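Local atomic coordinates of glycerophosphodiester phosphodiesterase (Thermotoga maritima, PDB entry 1O1Z), a protein that belongs to the glycerophosphodiester phosphodiesterase family, whose members are built on a TIM-barrel fold, and binds a sodium ion in this crystal structure. Residues 32-37 and 97-102; 55-60 and 77-82; 70-75 and 83-88; 173-178 and 189-194; 180-185 and 217-222. All blocks are in the same frame, centred on the assembly; numbering follows the deposited sequence. Where two conformers were deposited one is given.

Contact 1: 32-37 and 97-102; sequences AFMKAI and FENVSD
Val-100 meets Phe-33 and Ile-37 on helix 30-38 and illustrates how a loop residue close to one helix can pack against two successive turns of another. Its two methyls divide the work. CG1, set opposite the backbone N (chi1 176°), reaches CG1 of Ile-37 at 4.4 Å, while CG2 lies 4.3 Å from CB of Phe-33. Only the root of the Phe-33 side chain takes part; the ring leads away, to Val-44 and Leu-46 of strand 43-50.

Met-34 faces Asn-99 beside this apolar patch. Its CG is 4.0 Å from the main-chain O of Asn-99, and in the conformer described here its SD lies 4.3 Å from the amide OD1 of Asn-99. Met-34 was modelled in two conformers, so the place of the sulfur is doubtful. The amide itself is directed by its own helix, since ND2 of Asn-99 bonds to the carbonyl O of Glu-95. On the far side of Val-100 its main-chain O accepts from Arg-126, a residue of the sodium site, although the valine side chain is about 13 Å from the ion.

The two segments thus meet through van der Waals contact alone. With the amide of Asn-99 bonded to Glu-95, the association of helix 30-38 with residues 97-102 rests on shape and on the burial of hydrocarbon.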
# COMPACT_ATOMS: atom_id res chain seq x y z
N ALA A 32 -8.39 -3.92 12.10
CA ALA A 32 -8.03 -4.64 10.87
C ALA A 32 -6.51 -4.82 10.75
O ALA A 32 -6.03 -5.89 10.37
CB ALA A 32 -8.59 -3.94 9.66
N PHE A 33 -5.75 -3.79 11.09
CA PHE A 33 -4.29 -3.90 11.00
C PHE A 33 -3.75 -4.90 12.01
O PHE A 33 -2.94 -5.75 11.68
CB PHE A 33 -3.60 -2.55 11.22
CG PHE A 33 -4.02 -1.48 10.24
CD1 PHE A 33 -4.00 -1.72 8.88
CD2 PHE A 33 -4.35 -0.20 10.66
CE1 PHE A 33 -4.35 -0.75 7.96
CE2 PHE A 33 -4.71 0.78 9.74
CZ PHE A 33 -4.72 0.52 8.41
N MET A 34 -4.22 -4.81 13.26
CA MET A 34 -3.76 -5.73 14.31
C MET A 34 -4.12 -7.19 13.97
O MET A 34 -3.32 -8.09 14.18
CB MET A 34 -4.29 -5.30 15.68
CG MET A 34 -3.72 -3.92 16.11
SD MET A 34 -4.23 -3.52 17.86
CE MET A 34 -5.97 -3.24 17.65
N LYS A 35 -5.32 -7.40 13.43
CA LYS A 35 -5.76 -8.74 13.07
C LYS A 35 -4.96 -9.34 11.90
O LYS A 35 -4.75 -10.55 11.85
CB LYS A 35 -7.26 -8.76 12.76
CG LYS A 35 -8.16 -8.56 13.98
CD LYS A 35 -8.18 -9.77 14.84
CE LYS A 35 -8.91 -9.49 16.15
NZ LYS A 35 -8.83 -10.65 17.05
N ALA A 36 -4.50 -8.50 10.97
CA ALA A 36 -3.64 -8.97 9.89
C ALA A 36 -2.33 -9.50 10.45
O ALA A 36 -1.85 -10.54 10.07
CB ALA A 36 -3.36 -7.84 8.90
N ILE A 37 -1.76 -8.76 11.39
CA ILE A 37 -0.49 -9.17 12.01
C ILE A 37 -0.68 -10.43 12.85
O ILE A 37 0.13 -11.36 12.81
CB ILE A 37 0.10 -8.00 12.86
CG1 ILE A 37 0.32 -6.74 12.03
CG2 ILE A 37 1.39 -8.45 13.57
CD1 ILE A 37 1.10 -6.95 10.76
N PHE A 97 1.39 3.43 13.91
CA PHE A 97 2.77 3.16 14.32
C PHE A 97 2.84 2.71 15.78
O PHE A 97 3.66 1.87 16.12
CB PHE A 97 3.66 4.41 14.15
CG PHE A 97 4.00 4.80 12.74
CD1 PHE A 97 3.63 4.06 11.63
CD2 PHE A 97 4.73 5.95 12.52
CE1 PHE A 97 3.98 4.46 10.35
CE2 PHE A 97 5.08 6.34 11.25
CZ PHE A 97 4.72 5.60 10.18
N GLU A 98 1.97 3.26 16.63
CA GLU A 98 1.92 2.86 18.04
C GLU A 98 1.41 1.44 18.26
O GLU A 98 1.68 0.83 19.31
CB GLU A 98 1.05 3.87 18.82
CG GLU A 98 1.70 5.22 18.94
CD GLU A 98 0.77 6.34 19.40
OE1 GLU A 98 -0.44 6.11 19.59
OE2 GLU A 98 1.27 7.47 19.57
N ASN A 99 0.68 0.90 17.29
CA ASN A 99 0.01 -0.40 17.41
C ASN A 99 0.52 -1.54 16.51
O ASN A 99 0.06 -2.70 16.63
CB ASN A 99 -1.49 -0.18 17.23
CG ASN A 99 -2.09 0.54 18.41
OD1 ASN A 99 -2.28 -0.06 19.47
ND2 ASN A 99 -2.34 1.85 18.27
N VAL A 100 1.46 -1.23 15.63
CA VAL A 100 2.08 -2.21 14.74
C VAL A 100 3.59 -2.15 14.95
O VAL A 100 4.20 -1.09 14.78
CB VAL A 100 1.74 -1.92 13.26
CG1 VAL A 100 2.45 -2.90 12.32
CG2 VAL A 100 0.23 -1.99 13.04
N SER A 101 4.16 -3.27 15.35
CA SER A 101 5.59 -3.38 15.61
C SER A 101 6.39 -3.01 14.37
O SER A 101 6.03 -3.37 13.27
CB SER A 101 5.92 -4.81 16.04
OG SER A 101 7.32 -5.07 15.94
N ASP A 102 7.51 -2.34 14.58
CA ASP A 102 8.40 -1.95 13.49
C ASP A 102 9.18 -3.09 12.86
O ASP A 102 9.92 -2.85 11.91
CB ASP A 102 9.32 -0.81 13.92
CG ASP A 102 10.34 -1.21 14.94
OD1 ASP A 102 10.39 -2.37 15.46
OD2 ASP A 102 11.16 -0.36 15.33

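Contact 2: 55-60 and 77-82; sequences KVVVSH and ATVSEL
Val-79 has the largest share of the contact and enters two of its three pairs, pressing its CG2 methyl against Lys-55 and Val-57. That methyl lies 3.5 Å from CB of Lys-55, a tight approach in which the side chains cross at about a right angle. The side chains of Val-57 and Val-79 slide past each other in opposite directions, CG2 to CG2 at 3.7 Å. Because CG2 of Val-79 stands opposite the carbonyl carbon, CG1 being anti to the backbone N (chi1 173°), one branch serves both partners. CG2 of Val-57 also touches CD1 of Leu-82 at 4.3 Å, one helical turn on. The long arm of Lys-55 bends off, leaving its root in the contact.

The capping hydrogen bonds stay within 77-82. Glu-81 N donates to Thr-78 OG1 at 3.1 Å, and Thr-78 N returns a bond to Glu-81 OE1 at 3.0 Å, coming from above the carboxylate plane by 43°. The N-H of Val-79 goes outside, to OD1 of Asp-53.

Reciprocal bonds of this kind define a capping box. Here one starts helix 79-85, whose first turn packs on strand 56-58 in an excursion between the parallel barrel strands 43-50 and 105-110.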
# COMPACT_ATOMS: atom_id res chain seq x y z
N LYS A 55 -3.36 16.88 9.90
CA LYS A 55 -2.86 15.64 10.46
C LYS A 55 -3.07 14.50 9.47
O LYS A 55 -4.00 14.55 8.66
CB LYS A 55 -3.57 15.32 11.77
CG LYS A 55 -3.56 16.48 12.81
CD LYS A 55 -2.19 16.98 13.12
CE LYS A 55 -2.21 17.92 14.33
NZ LYS A 55 -0.90 18.61 14.50
N VAL A 56 -2.20 13.49 9.55
CA VAL A 56 -2.22 12.37 8.61
C VAL A 56 -3.21 11.34 9.12
O VAL A 56 -2.98 10.72 10.18
CB VAL A 56 -0.86 11.75 8.41
CG1 VAL A 56 -0.95 10.62 7.38
CG2 VAL A 56 0.14 12.78 7.94
N VAL A 57 -4.30 11.20 8.38
CA VAL A 57 -5.40 10.28 8.69
C VAL A 57 -5.39 9.11 7.72
O VAL A 57 -4.99 9.25 6.58
CB VAL A 57 -6.75 11.05 8.60
CG1 VAL A 57 -7.97 10.11 8.58
CG2 VAL A 57 -6.82 12.03 9.77
N VAL A 58 -5.87 7.96 8.17
CA VAL A 58 -5.91 6.74 7.35
C VAL A 58 -7.32 6.61 6.75
O VAL A 58 -8.30 6.33 7.45
CB VAL A 58 -5.52 5.51 8.15
CG1 VAL A 58 -5.58 4.25 7.27
CG2 VAL A 58 -4.14 5.67 8.76
N SER A 59 -7.45 6.85 5.44
CA SER A 59 -8.72 6.72 4.74
C SER A 59 -8.44 6.57 3.26
O SER A 59 -7.79 7.42 2.67
CB SER A 59 -9.58 7.97 4.95
OG SER A 59 -10.84 7.83 4.26
N HIS A 60 -8.96 5.49 2.66
CA HIS A 60 -8.85 5.35 1.20
C HIS A 60 -9.60 6.45 0.43
O HIS A 60 -9.02 7.12 -0.43
CB HIS A 60 -9.35 3.96 0.78
CG HIS A 60 -9.28 3.75 -0.69
ND1 HIS A 60 -10.32 4.05 -1.53
CD2 HIS A 60 -8.25 3.35 -1.47
CE1 HIS A 60 -9.95 3.81 -2.78
NE2 HIS A 60 -8.70 3.40 -2.77
N ALA A 77 -12.83 18.20 8.03
CA ALA A 77 -13.03 17.92 9.45
C ALA A 77 -11.68 17.74 10.13
O ALA A 77 -10.74 17.21 9.55
CB ALA A 77 -13.87 16.69 9.63
N THR A 78 -11.60 18.15 11.41
CA THR A 78 -10.41 17.85 12.20
C THR A 78 -10.36 16.37 12.58
O THR A 78 -11.37 15.64 12.52
CB THR A 78 -10.40 18.68 13.50
OG1 THR A 78 -11.52 18.27 14.31
CG2 THR A 78 -10.57 20.17 13.21
N VAL A 79 -9.20 15.90 13.01
CA VAL A 79 -9.10 14.52 13.48
C VAL A 79 -10.14 14.21 14.57
O VAL A 79 -10.83 13.19 14.50
CB VAL A 79 -7.68 14.16 13.97
CG1 VAL A 79 -7.66 12.79 14.60
CG2 VAL A 79 -6.68 14.20 12.82
N SER A 80 -10.28 15.10 15.54
CA SER A 80 -11.25 14.91 16.61
C SER A 80 -12.67 14.79 16.06
O SER A 80 -13.43 13.91 16.47
CB SER A 80 -11.17 16.06 17.62
OG SER A 80 -12.07 15.80 18.69
N GLU A 81 -13.03 15.67 15.12
CA GLU A 81 -14.35 15.63 14.49
C GLU A 81 -14.58 14.32 13.73
O GLU A 81 -15.65 13.74 13.81
CB GLU A 81 -14.51 16.82 13.55
CG GLU A 81 -14.69 18.12 14.34
CD GLU A 81 -14.54 19.39 13.53
OE1 GLU A 81 -14.13 19.36 12.33
OE2 GLU A 81 -14.82 20.46 14.11
N LEU A 82 -13.56 13.86 13.03
CA LEU A 82 -13.63 12.59 12.30
C LEU A 82 -13.82 11.40 13.23
O LEU A 82 -14.59 10.50 12.95
CB LEU A 82 -12.40 12.39 11.42
CG LEU A 82 -12.30 13.39 10.27
CD1 LEU A 82 -10.91 13.39 9.65
CD2 LEU A 82 -13.39 13.13 9.23

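Contact 3: 70-75 and 83-88; sequences LDVKIR and KELTDG
Leu-85, against which both Leu-70 and Val-72 pack, stands at the end of a helix closed by a 2.7 Å hydrogen bond from Gly-88 N to Lys-83 O. With a weak bond from Asp-87 N to Glu-84 O and positive phi at Asp-87, this makes a Schellman motif. Thr-86, the first residue to leave the helix, adds a second fastening: its hydroxyl is bonded both to the main-chain O of Leu-82 and to the N of Ile-90.

Held at this turn, Leu-85 offers different parts of its side chain to two partners. Its CD1 and the methyls of Val-72 reach toward each other, tip to tip, with Val-72 CG1 at 4.0 Å and Val-72 CG2 at 4.2 Å. Leu-70 comes in nearer the root of Leu-85, setting its CD1 3.9 Å from CB and 3.7 Å from the main-chain O of that residue. The chain beneath these partners is kinked by an inverse gamma turn centred on Asp-71, and the residues that flank the turn, Leu-70 and Val-72, both direct their side chains at Leu-85. Leu-70 packs as well on Leu-64 of the neighbouring strand 63-64.

The polar bonds at the helix end are local to it, whereas the segments join by van der Waals contact, almost all between hydrocarbon groups, with one methyl also resting near a carbonyl O: a small surface contact of three side chains, with adhesion that comes from dispersion and the removal of water.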
# COMPACT_ATOMS: atom_id res chain seq x y z
N LEU A 70 -21.88 9.17 5.55
CA LEU A 70 -21.79 10.58 5.92
C LEU A 70 -21.11 11.36 4.82
O LEU A 70 -20.02 10.99 4.38
CB LEU A 70 -20.99 10.73 7.20
CG LEU A 70 -21.56 10.07 8.45
CD1 LEU A 70 -20.54 10.13 9.57
CD2 LEU A 70 -22.87 10.76 8.86
N ASP A 71 -21.76 12.44 4.38
CA ASP A 71 -21.26 13.28 3.29
C ASP A 71 -20.34 14.34 3.90
O ASP A 71 -20.66 15.52 3.94
CB ASP A 71 -22.44 13.92 2.53
CG ASP A 71 -22.01 14.54 1.21
OD1 ASP A 71 -20.89 14.26 0.74
OD2 ASP A 71 -22.75 15.31 0.56
N VAL A 72 -19.21 13.86 4.39
CA VAL A 72 -18.20 14.67 5.05
C VAL A 72 -16.85 14.32 4.45
O VAL A 72 -16.45 13.15 4.48
CB VAL A 72 -18.15 14.40 6.57
CG1 VAL A 72 -17.02 15.19 7.22
CG2 VAL A 72 -19.50 14.72 7.23
N LYS A 73 -16.14 15.32 3.95
CA LYS A 73 -14.80 15.11 3.45
C LYS A 73 -13.78 15.10 4.58
O LYS A 73 -13.85 15.89 5.50
CB LYS A 73 -14.39 16.19 2.44
CG LYS A 73 -15.13 16.14 1.13
CD LYS A 73 -14.69 17.27 0.25
CE LYS A 73 -15.41 17.26 -1.08
NZ LYS A 73 -14.91 16.16 -1.94
N ILE A 74 -12.80 14.22 4.47
CA ILE A 74 -11.71 14.12 5.44
C ILE A 74 -11.05 15.49 5.65
O ILE A 74 -10.76 15.89 6.79
CB ILE A 74 -10.67 13.06 4.98
CG1 ILE A 74 -11.29 11.66 4.83
CG2 ILE A 74 -9.46 13.03 5.90
CD1 ILE A 74 -11.93 11.13 6.04
N ARG A 75 -10.80 16.23 4.57
CA ARG A 75 -10.07 17.49 4.69
C ARG A 75 -10.91 18.64 5.25
O ARG A 75 -10.38 19.72 5.50
CB ARG A 75 -9.43 17.89 3.37
CG ARG A 75 -10.37 18.29 2.26
CD ARG A 75 -9.63 18.66 0.97
NE ARG A 75 -9.02 17.47 0.41
CZ ARG A 75 -9.60 16.64 -0.48
NH1 ARG A 75 -10.81 16.89 -0.96
NH2 ARG A 75 -8.95 15.54 -0.87
N LYS A 83 -13.10 11.40 14.33
CA LYS A 83 -13.26 10.36 15.34
C LYS A 83 -14.65 10.40 15.98
O LYS A 83 -15.24 9.36 16.23
CB LYS A 83 -12.16 10.49 16.38
CG LYS A 83 -10.83 9.94 15.84
CD LYS A 83 -9.69 9.98 16.80
CE LYS A 83 -8.42 9.39 16.20
NZ LYS A 83 -8.38 7.91 16.18
N GLU A 84 -15.18 11.59 16.23
CA GLU A 84 -16.53 11.69 16.77
C GLU A 84 -17.54 11.11 15.78
O GLU A 84 -18.41 10.34 16.15
CB GLU A 84 -16.88 13.16 17.08
CG GLU A 84 -16.02 13.81 18.16
CD GLU A 84 -15.98 15.33 18.06
OE1 GLU A 84 -17.06 15.94 17.90
OE2 GLU A 84 -14.88 15.94 18.15
N LEU A 85 -17.42 11.50 14.51
CA LEU A 85 -18.35 11.04 13.46
C LEU A 85 -18.33 9.54 13.22
O LEU A 85 -19.36 8.94 12.91
CB LEU A 85 -18.03 11.74 12.15
CG LEU A 85 -18.39 13.22 12.11
CD1 LEU A 85 -17.71 13.91 10.94
CD2 LEU A 85 -19.90 13.41 12.07
N THR A 86 -17.16 8.93 13.39
CA THR A 86 -16.97 7.49 13.13
C THR A 86 -16.92 6.65 14.42
O THR A 86 -16.55 5.49 14.38
CB THR A 86 -15.67 7.23 12.34
OG1 THR A 86 -14.55 7.70 13.09
CG2 THR A 86 -15.63 7.99 11.02
N ASP A 87 -17.36 7.25 15.53
CA ASP A 87 -17.20 6.74 16.90
C ASP A 87 -15.88 6.04 17.14
O ASP A 87 -15.79 4.93 17.67
CB ASP A 87 -18.37 5.87 17.32
CG ASP A 87 -18.63 5.94 18.83
OD1 ASP A 87 -18.28 6.99 19.48
OD2 ASP A 87 -19.21 5.00 19.42
N GLY A 88 -14.82 6.73 16.73
CA GLY A 88 -13.48 6.34 17.06
C GLY A 88 -12.86 5.38 16.07
O GLY A 88 -11.72 5.00 16.30

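Contact 4: 173-178 and 189-194; sequences YSLHVP and EVLRSF
Leu-175 and Val-177, two alternate residues of strand 174-178, extend their branches to Leu-191 and Phe-194 on the helix that follows. One methyl of Leu-191 serves both strand residues: its CD2 is 4.4 Å from CD1 of Leu-175 and 4.1 Å from CG1 of Val-177. The valine and this leucine slide past each other in opposite directions; since Val-177 was modelled in two conformers, the latter distance applies to one of them. Leu-175 and Phe-194 cross at about a right angle, the leucine coming obliquely to the ring. The closest spacing of that pair in the model is shorter than carbons allow and is doubtful.

On the helix side the ring of Phe-194 has Val-190 O over one face, 3.5 Å above its plane and offset toward the rim. This carbonyl also accepts from Phe-194 N and, in the conformer of Ser-193 described here, from OG of that serine. Val-164 and Val-167 of helix 160-170 pack on the same phenylalanine.

Ser-174 and His-176, which alternate with the two apolar residues along the strand, lie on its other side, where OG of Ser-174 and NE2 of His-176 share a 2.8 Å hydrogen bond. Strand and helix axes pass 10.7 Å apart and run nearly antiparallel, at 156°. This is the packing of a beta-alpha-beta unit, completed by strand 200-204, in which an outer helix covers the strands of a TIM barrel.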
# COMPACT_ATOMS: atom_id res chain seq x y z
N TYR A 173 12.44 1.19 -5.14
CA TYR A 173 12.61 -0.04 -4.41
C TYR A 173 11.71 -1.14 -4.96
O TYR A 173 12.11 -2.28 -5.06
CB TYR A 173 12.26 0.19 -2.93
CG TYR A 173 12.16 -1.04 -2.10
CD1 TYR A 173 13.29 -1.76 -1.73
CD2 TYR A 173 10.91 -1.50 -1.69
CE1 TYR A 173 13.18 -2.91 -0.97
CE2 TYR A 173 10.79 -2.63 -0.92
CZ TYR A 173 11.92 -3.35 -0.58
OH TYR A 173 11.80 -4.49 0.20
N SER A 174 10.47 -0.78 -5.27
CA SER A 174 9.45 -1.78 -5.63
C SER A 174 8.54 -1.26 -6.74
O SER A 174 8.46 -0.05 -7.03
CB SER A 174 8.63 -2.14 -4.41
OG SER A 174 8.07 -1.00 -3.79
N LEU A 175 7.88 -2.21 -7.38
CA LEU A 175 6.82 -1.94 -8.35
C LEU A 175 5.60 -2.70 -7.90
O LEU A 175 5.69 -3.87 -7.57
CB LEU A 175 7.22 -2.41 -9.73
CG LEU A 175 8.47 -1.75 -10.30
CD1 LEU A 175 8.91 -2.42 -11.60
CD2 LEU A 175 8.25 -0.26 -10.55
N HIS A 176 4.47 -2.00 -7.84
CA HIS A 176 3.22 -2.54 -7.31
C HIS A 176 2.28 -2.62 -8.48
O HIS A 176 1.72 -1.62 -8.92
CB HIS A 176 2.68 -1.62 -6.22
CG HIS A 176 3.60 -1.48 -5.03
ND1 HIS A 176 3.13 -1.20 -3.77
CD2 HIS A 176 4.95 -1.57 -4.92
CE1 HIS A 176 4.16 -1.12 -2.93
NE2 HIS A 176 5.27 -1.33 -3.60
N VAL A 177 2.13 -3.83 -9.01
CA VAL A 177 1.48 -4.03 -10.30
C VAL A 177 0.18 -4.80 -10.12
O VAL A 177 0.02 -5.66 -9.25
CB VAL A 177 2.42 -4.74 -11.29
CG1 VAL A 177 3.80 -4.07 -11.30
CG2 VAL A 177 2.58 -6.13 -10.93
N PRO A 178 -0.82 -4.48 -10.92
CA PRO A 178 -2.06 -5.24 -10.87
C PRO A 178 -1.79 -6.66 -11.29
O PRO A 178 -1.01 -6.90 -12.20
CB PRO A 178 -2.97 -4.53 -11.87
CG PRO A 178 -2.13 -3.57 -12.59
CD PRO A 178 -0.86 -3.39 -11.91
N GLU A 189 8.00 -10.54 -19.14
CA GLU A 189 9.41 -10.40 -19.45
C GLU A 189 10.01 -9.12 -18.87
O GLU A 189 11.11 -9.12 -18.31
CB GLU A 189 9.61 -10.40 -20.96
CG GLU A 189 11.07 -10.32 -21.36
CD GLU A 189 11.30 -10.44 -22.85
OE1 GLU A 189 10.33 -10.61 -23.61
OE2 GLU A 189 12.49 -10.35 -23.25
N VAL A 190 9.29 -8.01 -19.02
CA VAL A 190 9.73 -6.74 -18.48
C VAL A 190 9.89 -6.81 -16.96
O VAL A 190 10.88 -6.37 -16.40
CB VAL A 190 8.75 -5.61 -18.90
CG1 VAL A 190 9.05 -4.30 -18.14
CG2 VAL A 190 8.78 -5.39 -20.40
N LEU A 191 8.91 -7.39 -16.28
CA LEU A 191 8.97 -7.47 -14.83
C LEU A 191 10.12 -8.38 -14.39
O LEU A 191 10.79 -8.09 -13.39
CB LEU A 191 7.64 -7.97 -14.27
CG LEU A 191 6.50 -6.95 -14.50
CD1 LEU A 191 5.16 -7.59 -14.15
CD2 LEU A 191 6.75 -5.67 -13.71
N ARG A 192 10.36 -9.46 -15.12
CA ARG A 192 11.52 -10.31 -14.81
C ARG A 192 12.82 -9.53 -14.90
O ARG A 192 13.73 -9.75 -14.11
CB ARG A 192 11.58 -11.53 -15.73
CG ARG A 192 10.55 -12.56 -15.45
CD ARG A 192 10.56 -13.67 -16.46
NE ARG A 192 9.62 -14.72 -16.11
CZ ARG A 192 9.36 -15.74 -16.89
NH1 ARG A 192 9.97 -15.86 -18.07
NH2 ARG A 192 8.49 -16.66 -16.49
N SER A 193 12.93 -8.66 -15.89
CA SER A 193 14.15 -7.86 -16.07
C SER A 193 14.35 -6.93 -14.89
O SER A 193 15.48 -6.78 -14.40
CB SER A 193 14.12 -7.05 -17.39
OG SER A 193 13.33 -5.86 -17.32
N PHE A 194 13.26 -6.34 -14.41
CA PHE A 194 13.32 -5.45 -13.25
C PHE A 194 13.78 -6.24 -11.99
O PHE A 194 14.61 -5.80 -11.21
CB PHE A 194 11.93 -4.84 -12.99
CG PHE A 194 11.45 -3.81 -14.03
CD1 PHE A 194 12.34 -3.05 -14.76
CD2 PHE A 194 10.09 -3.61 -14.21
CE1 PHE A 194 11.88 -2.09 -15.69
CE2 PHE A 194 9.61 -2.65 -15.12
CZ PHE A 194 10.52 -1.89 -15.86

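Contact 5: 180-185 and 217-222; sequences QAFELE and REIDGV
Phe-182 and Glu-218 mark the nearest approach of the two backbones, with CA atoms 8.9 Å apart, a separation that side chains must bridge. Residues 180-183 belong to a 3-10 segment that begins earlier, held here by a bond from Glu-183 N to Gln-180 O at 3.2 Å, in the connection between strand 174-178 and helix 185-196. The partner segment is the approach to strand 221-224, whose extended course begins at Gly-221.

One aromatic ring does most of the bridging. CG of Phe-182 lies opposite its carbonyl carbon (chi1 -68°), and the ring end reaches two consecutive residues of the other segment. CE1 approaches CB of Glu-218 at 3.6 Å, while CZ meets CG2 of Ile-219 at 3.7 Å; in both pairs the side chains cross obliquely. Ile-219 carries CG1 in the crowded position between backbone N and carbonyl carbon (chi1 69°), and it is the other branch, CG2, that touches the ring. Glu-218 gives only the base of its side chain. Its carboxylate bends off, turned 61° from the ring plane, and OE1 pairs with NE of Arg-192, outside the two segments. Val-203 and Ile-215 close in on Phe-182 as well.

Apolar and charged parts of one glutamate are thus put to separate uses. Its CB methylene packs on the ring, next to the isoleucine methyl that does the same, while the pairing with the arginine on helix 185-196 probably helps keep the carboxylate turned away from the apolar contact.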
# COMPACT_ATOMS: atom_id res chain seq x y z
N GLN A 180 -3.38 -8.62 -13.10
CA GLN A 180 -3.76 -8.79 -14.48
C GLN A 180 -2.61 -8.49 -15.45
O GLN A 180 -2.65 -8.93 -16.61
CB GLN A 180 -4.96 -7.90 -14.80
CG GLN A 180 -6.24 -8.30 -14.03
CD GLN A 180 -6.45 -7.54 -12.74
OE1 GLN A 180 -5.52 -6.96 -12.17
NE2 GLN A 180 -7.70 -7.55 -12.25
N ALA A 181 -1.58 -7.79 -14.97
CA ALA A 181 -0.38 -7.54 -15.78
C ALA A 181 0.28 -8.83 -16.26
O ALA A 181 0.85 -8.88 -17.34
CB ALA A 181 0.63 -6.69 -15.03
N PHE A 182 0.16 -9.90 -15.47
CA PHE A 182 0.79 -11.17 -15.78
C PHE A 182 0.13 -11.99 -16.90
O PHE A 182 0.63 -13.05 -17.27
CB PHE A 182 0.95 -11.99 -14.49
CG PHE A 182 1.92 -11.39 -13.55
CD1 PHE A 182 3.27 -11.70 -13.63
CD2 PHE A 182 1.49 -10.48 -12.61
CE1 PHE A 182 4.18 -11.11 -12.77
CE2 PHE A 182 2.39 -9.89 -11.75
CZ PHE A 182 3.73 -10.20 -11.83
N GLU A 183 -0.96 -11.48 -17.45
CA GLU A 183 -1.64 -12.07 -18.59
C GLU A 183 -0.90 -11.87 -19.92
O GLU A 183 -1.17 -12.58 -20.88
CB GLU A 183 -3.07 -11.50 -18.70
CG GLU A 183 -3.95 -11.82 -17.50
CD GLU A 183 -5.27 -11.05 -17.50
OE1 GLU A 183 -5.55 -10.31 -18.47
OE2 GLU A 183 -6.03 -11.17 -16.52
N LEU A 184 0.01 -10.90 -19.97
CA LEU A 184 0.76 -10.58 -21.20
C LEU A 184 2.20 -11.03 -21.06
O LEU A 184 2.89 -10.63 -20.13
CB LEU A 184 0.73 -9.07 -21.46
CG LEU A 184 -0.63 -8.49 -21.88
CD1 LEU A 184 -0.56 -6.95 -21.99
CD2 LEU A 184 -1.11 -9.09 -23.18
N GLU A 185 2.66 -11.85 -22.01
CA GLU A 185 4.01 -12.41 -21.93
C GLU A 185 5.09 -11.33 -21.96
O GLU A 185 6.10 -11.46 -21.28
CB GLU A 185 4.24 -13.47 -23.01
CG GLU A 185 3.47 -14.78 -22.79
CD GLU A 185 4.15 -15.99 -23.41
OE1 GLU A 185 4.04 -16.18 -24.64
OE2 GLU A 185 4.79 -16.76 -22.67
N ARG A 217 5.93 -17.46 -8.51
CA ARG A 217 7.35 -17.53 -8.84
C ARG A 217 7.88 -16.21 -9.39
O ARG A 217 9.09 -16.01 -9.41
CB ARG A 217 7.61 -18.64 -9.86
N GLU A 218 6.97 -15.34 -9.83
CA GLU A 218 7.32 -14.07 -10.48
C GLU A 218 7.32 -12.87 -9.54
O GLU A 218 7.66 -11.76 -9.96
CB GLU A 218 6.32 -13.76 -11.59
CG GLU A 218 6.15 -14.86 -12.62
CD GLU A 218 7.41 -15.12 -13.40
OE1 GLU A 218 8.07 -14.14 -13.81
OE2 GLU A 218 7.78 -16.30 -13.61
N ILE A 219 6.88 -13.07 -8.29
CA ILE A 219 6.63 -11.95 -7.41
C ILE A 219 7.36 -12.11 -6.08
O ILE A 219 7.66 -13.22 -5.63
CB ILE A 219 5.12 -11.74 -7.14
CG1 ILE A 219 4.54 -12.86 -6.29
CG2 ILE A 219 4.35 -11.59 -8.46
CD1 ILE A 219 3.07 -12.71 -5.93
N ASP A 220 7.56 -10.97 -5.44
CA ASP A 220 8.16 -10.90 -4.12
C ASP A 220 7.14 -10.66 -2.99
O ASP A 220 7.43 -10.93 -1.83
CB ASP A 220 9.18 -9.79 -4.10
CG ASP A 220 10.29 -10.04 -5.07
OD1 ASP A 220 10.35 -9.35 -6.12
OD2 ASP A 220 11.10 -11.00 -4.86
N GLY A 221 5.96 -10.16 -3.34
CA GLY A 221 4.96 -9.80 -2.38
C GLY A 221 3.57 -9.73 -2.97
O GLY A 221 3.39 -9.56 -4.18
N VAL A 222 2.60 -9.86 -2.08
CA VAL A 222 1.19 -9.81 -2.44
C VAL A 222 0.45 -8.94 -1.45
O VAL A 222 0.68 -9.01 -0.26
CB VAL A 222 0.60 -11.22 -2.53
CG1 VAL A 222 0.70 -11.96 -1.20
CG2 VAL A 222 -0.87 -11.16 -3.02

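Overall arrangement
From the N terminus, helix 30-38 opens the widest loop, which contact 1 closes about sixty residues later at residues 97-102. Contacts 2 and 3 both lie within it. They cross one another along the chain, share helix 79-85 and touch directly, for instance through Val-57 and Ile-74; contact 1 reaches this group by Phe-33 against Val-58. In series, on the opposite side of the chain's centre from contacts 2 and 3, come contacts 4 and 5, whose segments also alternate. They tie strand 174-178, helix 185-196 and the approach to strand 221-224 together. Contacts 2, 4 and 5 reach the same barrel sheet. Centres in the two groups lie some 27 to 37 Å apart.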